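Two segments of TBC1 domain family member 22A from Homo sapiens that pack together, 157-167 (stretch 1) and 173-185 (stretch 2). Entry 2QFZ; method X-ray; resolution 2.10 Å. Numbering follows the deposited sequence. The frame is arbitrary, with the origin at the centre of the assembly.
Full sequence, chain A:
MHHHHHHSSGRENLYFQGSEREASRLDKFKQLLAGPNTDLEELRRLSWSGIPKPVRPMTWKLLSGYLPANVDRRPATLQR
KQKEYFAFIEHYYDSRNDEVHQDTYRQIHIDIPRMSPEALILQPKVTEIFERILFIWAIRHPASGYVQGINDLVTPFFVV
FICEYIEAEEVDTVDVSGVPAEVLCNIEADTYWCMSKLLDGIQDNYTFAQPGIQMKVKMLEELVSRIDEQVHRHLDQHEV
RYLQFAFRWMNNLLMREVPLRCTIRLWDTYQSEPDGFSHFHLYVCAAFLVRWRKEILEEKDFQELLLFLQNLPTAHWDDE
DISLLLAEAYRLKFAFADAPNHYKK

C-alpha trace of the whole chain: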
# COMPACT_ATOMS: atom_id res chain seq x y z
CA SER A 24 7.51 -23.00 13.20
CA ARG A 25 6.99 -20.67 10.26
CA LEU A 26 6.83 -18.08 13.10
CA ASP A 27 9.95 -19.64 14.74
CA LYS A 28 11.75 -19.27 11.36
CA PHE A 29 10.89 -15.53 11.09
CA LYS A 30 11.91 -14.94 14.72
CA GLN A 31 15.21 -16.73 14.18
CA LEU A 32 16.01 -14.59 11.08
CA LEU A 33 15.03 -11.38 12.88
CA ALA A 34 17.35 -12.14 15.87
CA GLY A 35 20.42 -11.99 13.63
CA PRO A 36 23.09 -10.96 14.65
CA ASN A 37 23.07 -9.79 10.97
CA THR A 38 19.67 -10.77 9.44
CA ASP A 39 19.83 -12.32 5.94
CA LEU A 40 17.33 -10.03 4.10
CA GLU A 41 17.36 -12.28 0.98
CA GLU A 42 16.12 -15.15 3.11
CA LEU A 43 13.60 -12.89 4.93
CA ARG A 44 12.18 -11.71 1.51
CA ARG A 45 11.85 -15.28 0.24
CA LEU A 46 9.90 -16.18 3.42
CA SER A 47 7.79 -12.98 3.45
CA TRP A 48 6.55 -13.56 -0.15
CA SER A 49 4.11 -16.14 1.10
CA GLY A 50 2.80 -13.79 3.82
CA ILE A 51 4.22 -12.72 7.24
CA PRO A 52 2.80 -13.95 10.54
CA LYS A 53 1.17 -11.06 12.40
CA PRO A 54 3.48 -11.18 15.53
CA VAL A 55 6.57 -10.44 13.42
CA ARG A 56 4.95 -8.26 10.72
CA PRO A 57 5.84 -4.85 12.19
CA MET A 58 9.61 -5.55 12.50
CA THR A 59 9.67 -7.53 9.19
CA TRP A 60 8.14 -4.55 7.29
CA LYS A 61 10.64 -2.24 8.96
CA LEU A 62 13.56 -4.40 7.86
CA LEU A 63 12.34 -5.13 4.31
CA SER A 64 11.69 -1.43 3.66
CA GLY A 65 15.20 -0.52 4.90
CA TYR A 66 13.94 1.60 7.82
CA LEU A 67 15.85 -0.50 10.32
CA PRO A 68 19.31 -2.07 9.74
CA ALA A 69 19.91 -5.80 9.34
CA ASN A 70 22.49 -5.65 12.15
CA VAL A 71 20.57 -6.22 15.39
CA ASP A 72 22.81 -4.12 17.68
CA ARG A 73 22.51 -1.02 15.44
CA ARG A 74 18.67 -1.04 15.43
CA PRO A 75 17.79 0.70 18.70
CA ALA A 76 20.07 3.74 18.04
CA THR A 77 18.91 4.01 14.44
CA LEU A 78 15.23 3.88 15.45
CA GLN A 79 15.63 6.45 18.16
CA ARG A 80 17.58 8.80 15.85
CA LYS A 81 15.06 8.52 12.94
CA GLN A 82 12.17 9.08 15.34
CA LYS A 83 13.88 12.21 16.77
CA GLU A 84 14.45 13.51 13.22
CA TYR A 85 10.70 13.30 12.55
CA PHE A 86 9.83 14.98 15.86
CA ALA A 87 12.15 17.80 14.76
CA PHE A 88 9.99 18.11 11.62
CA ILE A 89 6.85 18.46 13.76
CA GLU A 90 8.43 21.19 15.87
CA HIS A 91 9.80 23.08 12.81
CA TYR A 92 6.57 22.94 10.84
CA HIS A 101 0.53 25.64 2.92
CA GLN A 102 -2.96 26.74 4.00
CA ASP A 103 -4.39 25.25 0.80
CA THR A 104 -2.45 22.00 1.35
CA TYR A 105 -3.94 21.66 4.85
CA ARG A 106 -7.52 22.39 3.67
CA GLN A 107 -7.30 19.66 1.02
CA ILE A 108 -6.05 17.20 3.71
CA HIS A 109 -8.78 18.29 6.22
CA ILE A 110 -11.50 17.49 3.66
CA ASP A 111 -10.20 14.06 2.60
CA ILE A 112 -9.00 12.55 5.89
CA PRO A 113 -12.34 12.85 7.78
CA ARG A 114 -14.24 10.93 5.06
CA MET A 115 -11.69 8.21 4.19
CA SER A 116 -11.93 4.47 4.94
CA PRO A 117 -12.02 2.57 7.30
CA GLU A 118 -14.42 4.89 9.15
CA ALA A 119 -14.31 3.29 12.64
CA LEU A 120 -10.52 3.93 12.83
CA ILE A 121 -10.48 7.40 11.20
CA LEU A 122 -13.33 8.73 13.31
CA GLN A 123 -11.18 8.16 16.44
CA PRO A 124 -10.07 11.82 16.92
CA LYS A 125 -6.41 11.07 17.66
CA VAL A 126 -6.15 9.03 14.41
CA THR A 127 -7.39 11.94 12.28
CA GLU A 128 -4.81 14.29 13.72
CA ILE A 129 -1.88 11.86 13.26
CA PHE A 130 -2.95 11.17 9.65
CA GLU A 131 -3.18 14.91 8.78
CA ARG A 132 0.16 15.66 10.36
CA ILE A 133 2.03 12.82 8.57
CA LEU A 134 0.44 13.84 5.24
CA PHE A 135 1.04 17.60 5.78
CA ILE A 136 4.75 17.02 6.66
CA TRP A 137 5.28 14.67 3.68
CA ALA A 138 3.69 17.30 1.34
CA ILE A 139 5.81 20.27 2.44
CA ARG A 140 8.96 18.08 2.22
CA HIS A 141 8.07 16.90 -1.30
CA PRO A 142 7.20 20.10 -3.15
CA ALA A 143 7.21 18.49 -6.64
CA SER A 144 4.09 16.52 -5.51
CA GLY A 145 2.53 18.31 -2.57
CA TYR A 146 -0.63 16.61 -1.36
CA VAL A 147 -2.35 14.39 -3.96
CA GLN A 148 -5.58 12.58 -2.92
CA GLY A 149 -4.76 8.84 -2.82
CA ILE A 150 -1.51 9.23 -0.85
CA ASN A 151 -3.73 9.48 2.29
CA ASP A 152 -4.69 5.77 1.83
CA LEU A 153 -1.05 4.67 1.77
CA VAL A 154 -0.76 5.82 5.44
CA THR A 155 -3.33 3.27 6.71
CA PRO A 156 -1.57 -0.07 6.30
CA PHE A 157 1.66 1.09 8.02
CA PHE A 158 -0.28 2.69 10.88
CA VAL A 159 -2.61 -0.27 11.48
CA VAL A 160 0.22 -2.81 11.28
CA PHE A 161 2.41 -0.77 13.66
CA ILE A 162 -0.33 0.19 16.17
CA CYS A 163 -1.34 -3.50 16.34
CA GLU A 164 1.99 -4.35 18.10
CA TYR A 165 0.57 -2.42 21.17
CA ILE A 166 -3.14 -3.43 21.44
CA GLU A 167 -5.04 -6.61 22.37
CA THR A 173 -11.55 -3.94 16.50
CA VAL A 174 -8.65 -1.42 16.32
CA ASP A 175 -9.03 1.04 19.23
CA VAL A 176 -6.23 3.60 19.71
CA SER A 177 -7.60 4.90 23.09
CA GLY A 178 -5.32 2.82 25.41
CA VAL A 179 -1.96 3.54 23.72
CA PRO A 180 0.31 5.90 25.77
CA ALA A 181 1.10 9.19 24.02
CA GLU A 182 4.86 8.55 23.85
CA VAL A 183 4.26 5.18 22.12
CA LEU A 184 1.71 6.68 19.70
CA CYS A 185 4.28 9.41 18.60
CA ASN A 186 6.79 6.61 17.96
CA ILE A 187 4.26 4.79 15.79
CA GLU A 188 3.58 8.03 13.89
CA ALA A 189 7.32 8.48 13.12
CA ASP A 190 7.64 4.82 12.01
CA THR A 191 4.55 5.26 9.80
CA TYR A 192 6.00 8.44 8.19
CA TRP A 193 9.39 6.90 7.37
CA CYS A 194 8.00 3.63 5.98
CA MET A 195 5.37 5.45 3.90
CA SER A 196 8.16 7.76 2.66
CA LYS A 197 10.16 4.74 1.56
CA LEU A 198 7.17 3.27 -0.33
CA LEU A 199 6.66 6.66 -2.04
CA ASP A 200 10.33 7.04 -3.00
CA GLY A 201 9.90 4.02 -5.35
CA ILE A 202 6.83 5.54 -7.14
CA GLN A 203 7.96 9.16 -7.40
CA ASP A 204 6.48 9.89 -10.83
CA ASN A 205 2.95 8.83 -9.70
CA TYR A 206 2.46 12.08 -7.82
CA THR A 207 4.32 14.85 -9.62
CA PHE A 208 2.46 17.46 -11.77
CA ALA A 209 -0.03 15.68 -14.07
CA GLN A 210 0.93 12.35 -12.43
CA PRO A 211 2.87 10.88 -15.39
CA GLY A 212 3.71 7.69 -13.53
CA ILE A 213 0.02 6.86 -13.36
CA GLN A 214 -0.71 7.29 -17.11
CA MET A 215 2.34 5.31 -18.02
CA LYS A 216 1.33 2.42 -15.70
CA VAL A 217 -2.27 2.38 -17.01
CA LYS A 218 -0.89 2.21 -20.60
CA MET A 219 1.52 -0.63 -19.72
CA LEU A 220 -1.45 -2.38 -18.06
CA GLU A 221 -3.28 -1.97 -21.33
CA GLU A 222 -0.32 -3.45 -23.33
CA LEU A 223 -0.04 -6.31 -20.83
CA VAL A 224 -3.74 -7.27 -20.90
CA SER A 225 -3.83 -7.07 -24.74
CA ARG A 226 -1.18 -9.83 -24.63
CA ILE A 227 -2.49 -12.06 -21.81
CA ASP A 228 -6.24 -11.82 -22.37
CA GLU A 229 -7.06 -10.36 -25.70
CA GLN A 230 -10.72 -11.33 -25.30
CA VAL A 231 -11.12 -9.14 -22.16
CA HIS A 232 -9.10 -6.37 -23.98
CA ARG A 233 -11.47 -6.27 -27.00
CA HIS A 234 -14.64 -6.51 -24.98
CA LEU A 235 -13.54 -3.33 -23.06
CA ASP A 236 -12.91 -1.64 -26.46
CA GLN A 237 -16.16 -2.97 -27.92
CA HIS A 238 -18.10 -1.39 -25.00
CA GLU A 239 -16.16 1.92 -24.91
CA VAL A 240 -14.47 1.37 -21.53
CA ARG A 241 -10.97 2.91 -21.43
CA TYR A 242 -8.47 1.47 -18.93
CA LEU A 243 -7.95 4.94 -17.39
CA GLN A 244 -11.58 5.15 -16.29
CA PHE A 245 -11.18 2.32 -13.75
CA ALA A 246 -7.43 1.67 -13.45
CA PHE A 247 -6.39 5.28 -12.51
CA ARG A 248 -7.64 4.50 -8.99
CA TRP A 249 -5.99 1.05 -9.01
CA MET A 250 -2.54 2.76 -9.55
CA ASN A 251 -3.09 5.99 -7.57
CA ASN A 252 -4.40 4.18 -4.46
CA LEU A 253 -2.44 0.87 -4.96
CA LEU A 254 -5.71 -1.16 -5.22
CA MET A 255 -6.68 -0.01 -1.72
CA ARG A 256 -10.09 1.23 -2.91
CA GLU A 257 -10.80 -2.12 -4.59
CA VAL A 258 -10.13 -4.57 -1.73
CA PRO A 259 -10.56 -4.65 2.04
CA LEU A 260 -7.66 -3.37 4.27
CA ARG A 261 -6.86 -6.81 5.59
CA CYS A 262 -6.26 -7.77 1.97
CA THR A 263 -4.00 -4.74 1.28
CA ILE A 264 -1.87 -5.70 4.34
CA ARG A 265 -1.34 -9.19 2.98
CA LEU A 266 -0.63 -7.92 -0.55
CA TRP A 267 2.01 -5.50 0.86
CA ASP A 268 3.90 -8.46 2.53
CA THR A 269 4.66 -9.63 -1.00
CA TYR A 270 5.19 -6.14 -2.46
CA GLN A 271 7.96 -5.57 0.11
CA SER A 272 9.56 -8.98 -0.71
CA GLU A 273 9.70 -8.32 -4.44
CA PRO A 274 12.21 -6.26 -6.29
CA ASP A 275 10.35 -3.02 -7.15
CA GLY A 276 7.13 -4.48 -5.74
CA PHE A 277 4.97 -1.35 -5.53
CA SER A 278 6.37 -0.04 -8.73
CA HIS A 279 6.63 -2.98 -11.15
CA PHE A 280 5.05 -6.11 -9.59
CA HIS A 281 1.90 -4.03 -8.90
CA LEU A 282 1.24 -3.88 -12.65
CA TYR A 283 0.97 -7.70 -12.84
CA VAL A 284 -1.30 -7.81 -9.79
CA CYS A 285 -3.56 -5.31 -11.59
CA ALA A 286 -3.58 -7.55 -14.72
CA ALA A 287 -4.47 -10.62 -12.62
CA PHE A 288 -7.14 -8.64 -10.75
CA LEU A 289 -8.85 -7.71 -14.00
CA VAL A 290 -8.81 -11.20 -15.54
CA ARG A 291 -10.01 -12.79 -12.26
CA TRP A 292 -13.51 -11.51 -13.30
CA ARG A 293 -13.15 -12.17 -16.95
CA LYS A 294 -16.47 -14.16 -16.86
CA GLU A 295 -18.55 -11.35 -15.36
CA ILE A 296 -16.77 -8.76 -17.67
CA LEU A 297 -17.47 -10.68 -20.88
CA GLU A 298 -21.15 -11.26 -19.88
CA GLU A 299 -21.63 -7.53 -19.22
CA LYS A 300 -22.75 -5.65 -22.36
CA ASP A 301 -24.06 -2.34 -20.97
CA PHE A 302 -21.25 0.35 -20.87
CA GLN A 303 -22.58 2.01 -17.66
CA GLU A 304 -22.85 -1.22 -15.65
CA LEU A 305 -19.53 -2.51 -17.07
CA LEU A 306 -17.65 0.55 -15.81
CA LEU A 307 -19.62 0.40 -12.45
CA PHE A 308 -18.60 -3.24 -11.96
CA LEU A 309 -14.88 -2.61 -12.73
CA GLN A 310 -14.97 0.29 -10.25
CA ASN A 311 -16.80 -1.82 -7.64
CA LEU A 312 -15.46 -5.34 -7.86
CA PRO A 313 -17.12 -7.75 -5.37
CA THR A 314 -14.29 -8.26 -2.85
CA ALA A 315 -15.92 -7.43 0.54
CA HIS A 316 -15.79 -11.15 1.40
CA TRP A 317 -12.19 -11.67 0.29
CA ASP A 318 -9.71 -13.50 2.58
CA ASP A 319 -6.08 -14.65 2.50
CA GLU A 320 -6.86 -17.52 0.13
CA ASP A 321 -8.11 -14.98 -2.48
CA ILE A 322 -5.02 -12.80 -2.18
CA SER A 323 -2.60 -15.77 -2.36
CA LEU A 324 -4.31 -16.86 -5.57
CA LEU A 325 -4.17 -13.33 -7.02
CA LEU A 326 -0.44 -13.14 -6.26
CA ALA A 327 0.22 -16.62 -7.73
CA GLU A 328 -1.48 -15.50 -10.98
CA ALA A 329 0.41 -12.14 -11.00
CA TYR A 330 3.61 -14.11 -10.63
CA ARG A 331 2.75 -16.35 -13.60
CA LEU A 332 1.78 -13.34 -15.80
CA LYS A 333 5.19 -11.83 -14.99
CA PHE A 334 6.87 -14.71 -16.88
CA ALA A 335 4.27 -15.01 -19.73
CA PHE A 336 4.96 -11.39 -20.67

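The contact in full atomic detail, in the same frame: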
# COMPACT_ATOMS: atom_id res chain seq x y z
N PHE A 157 0.55 0.94 7.08
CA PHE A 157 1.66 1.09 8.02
C PHE A 157 1.13 1.36 9.47
O PHE A 157 1.55 0.75 10.43
CB PHE A 157 2.59 2.19 7.52
CG PHE A 157 3.27 1.86 6.24
CD1 PHE A 157 4.22 0.86 6.19
CD2 PHE A 157 2.96 2.53 5.08
CE1 PHE A 157 4.89 0.55 5.00
CE2 PHE A 157 3.62 2.21 3.88
CZ PHE A 157 4.59 1.23 3.86
N PHE A 158 0.15 2.23 9.58
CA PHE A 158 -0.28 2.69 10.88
C PHE A 158 -0.98 1.54 11.60
O PHE A 158 -0.73 1.29 12.77
CB PHE A 158 -1.20 3.93 10.76
CG PHE A 158 -1.80 4.36 12.07
CD1 PHE A 158 -1.09 5.22 12.94
CD2 PHE A 158 -3.04 3.86 12.48
CE1 PHE A 158 -1.66 5.61 14.19
CE2 PHE A 158 -3.60 4.21 13.71
CZ PHE A 158 -2.92 5.10 14.56
N VAL A 159 -1.86 0.83 10.89
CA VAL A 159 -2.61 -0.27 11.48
C VAL A 159 -1.67 -1.42 11.86
O VAL A 159 -1.74 -1.92 12.96
CB VAL A 159 -3.77 -0.73 10.55
CG1 VAL A 159 -4.26 -2.11 10.96
CG2 VAL A 159 -4.89 0.31 10.57
N VAL A 160 -0.75 -1.78 10.98
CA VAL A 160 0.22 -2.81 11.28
C VAL A 160 1.03 -2.43 12.54
O VAL A 160 1.11 -3.24 13.49
CB VAL A 160 1.12 -3.14 10.03
CG1 VAL A 160 2.40 -3.91 10.38
CG2 VAL A 160 0.31 -3.92 9.00
N PHE A 161 1.57 -1.21 12.56
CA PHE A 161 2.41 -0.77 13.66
C PHE A 161 1.64 -0.54 14.98
O PHE A 161 2.13 -0.92 16.02
CB PHE A 161 3.26 0.47 13.31
CG PHE A 161 4.15 0.29 12.12
CD1 PHE A 161 4.61 -0.96 11.71
CD2 PHE A 161 4.59 1.41 11.41
CE1 PHE A 161 5.45 -1.10 10.59
CE2 PHE A 161 5.44 1.27 10.29
CZ PHE A 161 5.88 -0.00 9.90
N ILE A 162 0.43 0.01 14.94
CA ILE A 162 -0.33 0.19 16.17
C ILE A 162 -0.76 -1.15 16.75
O ILE A 162 -0.89 -1.27 17.97
CB ILE A 162 -1.51 1.17 16.00
CG1 ILE A 162 -1.93 1.71 17.38
CG2 ILE A 162 -2.71 0.51 15.28
CD1 ILE A 162 -2.54 3.07 17.35
N CYS A 163 -0.93 -2.17 15.90
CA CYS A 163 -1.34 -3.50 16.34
C CYS A 163 -0.29 -4.25 17.18
O CYS A 163 -0.62 -5.25 17.79
CB CYS A 163 -1.79 -4.38 15.16
SG CYS A 163 -3.52 -4.04 14.60
N GLU A 164 0.96 -3.78 17.22
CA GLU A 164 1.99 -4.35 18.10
C GLU A 164 1.74 -3.94 19.61
O GLU A 164 2.41 -4.47 20.53
CB GLU A 164 3.39 -3.88 17.60
CG GLU A 164 4.62 -4.73 18.12
CD GLU A 164 5.96 -4.33 17.49
OE1 GLU A 164 6.07 -3.18 17.01
OE2 GLU A 164 6.90 -5.16 17.45
N TYR A 165 0.80 -3.02 19.85
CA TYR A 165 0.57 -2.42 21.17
C TYR A 165 -0.88 -2.45 21.65
O TYR A 165 -1.20 -1.74 22.61
CB TYR A 165 1.02 -0.96 21.15
CG TYR A 165 2.48 -0.77 20.87
CD1 TYR A 165 3.39 -0.93 21.86
CD2 TYR A 165 2.95 -0.45 19.59
CE1 TYR A 165 4.73 -0.78 21.63
CE2 TYR A 165 4.31 -0.31 19.34
CZ TYR A 165 5.19 -0.46 20.40
OH TYR A 165 6.56 -0.33 20.26
N ILE A 166 -1.74 -3.26 21.01
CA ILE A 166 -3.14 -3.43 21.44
C ILE A 166 -3.54 -4.90 21.42
O ILE A 166 -2.91 -5.72 20.75
CB ILE A 166 -4.13 -2.62 20.56
CG1 ILE A 166 -4.00 -3.02 19.07
CG2 ILE A 166 -3.94 -1.10 20.81
CD1 ILE A 166 -4.74 -2.08 18.09
N GLU A 167 -4.60 -5.22 22.17
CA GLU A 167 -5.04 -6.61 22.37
C GLU A 167 -6.12 -7.02 21.36
O GLU A 167 -6.21 -6.47 20.25
CB GLU A 167 -5.54 -6.81 23.80
N THR A 173 -12.00 -3.74 15.12
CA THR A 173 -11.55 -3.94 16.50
C THR A 173 -10.46 -2.96 16.95
O THR A 173 -10.19 -2.86 18.14
CB THR A 173 -11.02 -5.38 16.73
N VAL A 174 -9.84 -2.24 16.00
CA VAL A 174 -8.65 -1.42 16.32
C VAL A 174 -9.00 -0.11 17.07
O VAL A 174 -9.38 0.90 16.45
CB VAL A 174 -7.77 -1.13 15.06
CG1 VAL A 174 -6.66 -0.10 15.38
CG2 VAL A 174 -7.15 -2.44 14.53
N ASP A 175 -8.86 -0.14 18.40
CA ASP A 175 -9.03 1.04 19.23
C ASP A 175 -7.66 1.59 19.64
O ASP A 175 -6.84 0.87 20.18
CB ASP A 175 -9.88 0.72 20.45
CG ASP A 175 -10.30 1.97 21.24
OD1 ASP A 175 -10.05 3.11 20.79
OD2 ASP A 175 -10.90 1.81 22.33
N VAL A 176 -7.45 2.88 19.39
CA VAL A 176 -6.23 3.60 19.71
C VAL A 176 -6.25 4.15 21.17
O VAL A 176 -5.23 4.57 21.68
CB VAL A 176 -6.04 4.81 18.70
CG1 VAL A 176 -4.80 5.65 19.01
CG2 VAL A 176 -5.98 4.31 17.26
N SER A 177 -7.42 4.14 21.82
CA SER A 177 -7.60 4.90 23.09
C SER A 177 -6.64 4.54 24.24
O SER A 177 -6.27 5.41 25.04
CB SER A 177 -9.08 4.83 23.57
OG SER A 177 -9.46 3.50 23.90
N GLY A 178 -6.22 3.28 24.32
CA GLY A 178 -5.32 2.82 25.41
C GLY A 178 -3.82 3.06 25.24
O GLY A 178 -3.06 2.93 26.20
N VAL A 179 -3.38 3.42 24.03
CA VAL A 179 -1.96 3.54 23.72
C VAL A 179 -1.39 4.82 24.37
O VAL A 179 -1.90 5.89 24.13
CB VAL A 179 -1.70 3.57 22.18
CG1 VAL A 179 -0.20 3.64 21.87
CG2 VAL A 179 -2.35 2.35 21.49
N PRO A 180 -0.32 4.68 25.20
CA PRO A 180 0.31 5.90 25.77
C PRO A 180 0.75 6.84 24.67
O PRO A 180 1.13 6.39 23.59
CB PRO A 180 1.54 5.37 26.51
CG PRO A 180 1.37 3.89 26.63
CD PRO A 180 0.34 3.44 25.63
N ALA A 181 0.71 8.13 24.95
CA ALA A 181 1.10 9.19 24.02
C ALA A 181 2.50 9.05 23.43
O ALA A 181 2.71 9.29 22.24
CB ALA A 181 0.95 10.56 24.69
N GLU A 182 3.46 8.69 24.26
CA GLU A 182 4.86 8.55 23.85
C GLU A 182 4.98 7.43 22.78
O GLU A 182 5.73 7.54 21.81
CB GLU A 182 5.70 8.20 25.08
CG GLU A 182 7.09 8.83 25.15
CD GLU A 182 7.61 8.86 26.58
OE1 GLU A 182 7.34 7.87 27.31
OE2 GLU A 182 8.27 9.86 26.99
N VAL A 183 4.22 6.37 22.98
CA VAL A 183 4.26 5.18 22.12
C VAL A 183 3.59 5.49 20.81
O VAL A 183 4.11 5.15 19.75
CB VAL A 183 3.57 3.98 22.78
CG1 VAL A 183 3.22 2.91 21.71
CG2 VAL A 183 4.45 3.41 23.91
N LEU A 184 2.44 6.15 20.89
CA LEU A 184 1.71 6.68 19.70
C LEU A 184 2.54 7.67 18.80
O LEU A 184 2.45 7.58 17.56
CB LEU A 184 0.43 7.35 20.16
CG LEU A 184 -0.88 7.15 19.42
CD1 LEU A 184 -1.22 5.68 19.22
CD2 LEU A 184 -1.98 7.89 20.19
N CYS A 185 3.32 8.59 19.39
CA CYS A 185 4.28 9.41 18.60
C CYS A 185 5.33 8.58 17.88
O CYS A 185 5.74 8.95 16.77
CB CYS A 185 5.04 10.42 19.47
SG CYS A 185 3.99 11.56 20.25

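Ile 162 lies at the centre of this contact. It belongs to a helix that begins earlier in the chain, and its CA-to-CB bond points toward stretch 2. Four residues of stretch 2 meet its side chain. CD1 of Ile 162 lies 3.5 Å from CD1 of Leu 184 and 3.7 Å from CG2 of Val 176. CG2 of Ile 162 is 4.0 Å from CG1 of Val 174, and its CG1 is 4.2 Å from CG2 of Val 179. Both chi angles of Ile 162 are t, so the side chain is extended and its tip, CD1, touches both Val 176 and Leu 184. Leu 184 starts out sideways, but the end of its side chain comes nearer. Its chi1 of -137° lies between the usual wells.

Phe 158 is one helical turn before Ile 162, and the amide N of Ile 162 donates a hydrogen bond to O of Phe 158 at 2.8 Å. This places both side chains near Val 176. The Phe 158 ring meets the valine at its edge, with CZ 4.2 Å from CG2 of Val 176.

Val 174 has the largest area covered by the opposing stretch. Besides Ile 162, it touches two other residues. CG1 of Val 174 is 3.9 Å from CD1 of Ile 166, and CG2 of Val 174 is 4.0 Å from SG of Cys 163. Ile 166 also reaches Val 179, with CG2 to CG2 at 3.9 Å. Val 179 is therefore in contact with both isoleucines.

Farther out, Tyr 165 packs on Val 183 in the first turn of the second helix. CG1 of Val 183 lies 3.8 Å from the centroid of the Tyr 165 ring and 7° off the ring normal. The methyl thus sits almost squarely over the face, a CH-pi contact. The tyrosine is exposed despite this packing.

No hydrogen bond crosses between the stretches; the packing is mainly apolar. At the edge, CG2 of Ile 166 approaches O of Asp 175 at 3.6 Å. The CA-to-CB bond of Asp 175 points away from stretch 1, and its carboxylate serves its own stretch instead. OD1 of Asp 175 accepts from N of Ser 177 at 3.0 Å, and OD2 of Asp 175 accepts from OG of Ser 177 at 2.7 Å. Just beyond, a type I turn runs from Val 176 to Val 179, with a hydrogen bond from N of Val 179 to O of Val 176 at 3.2 Å. Pro 180 follows at the N-cap position of the helix.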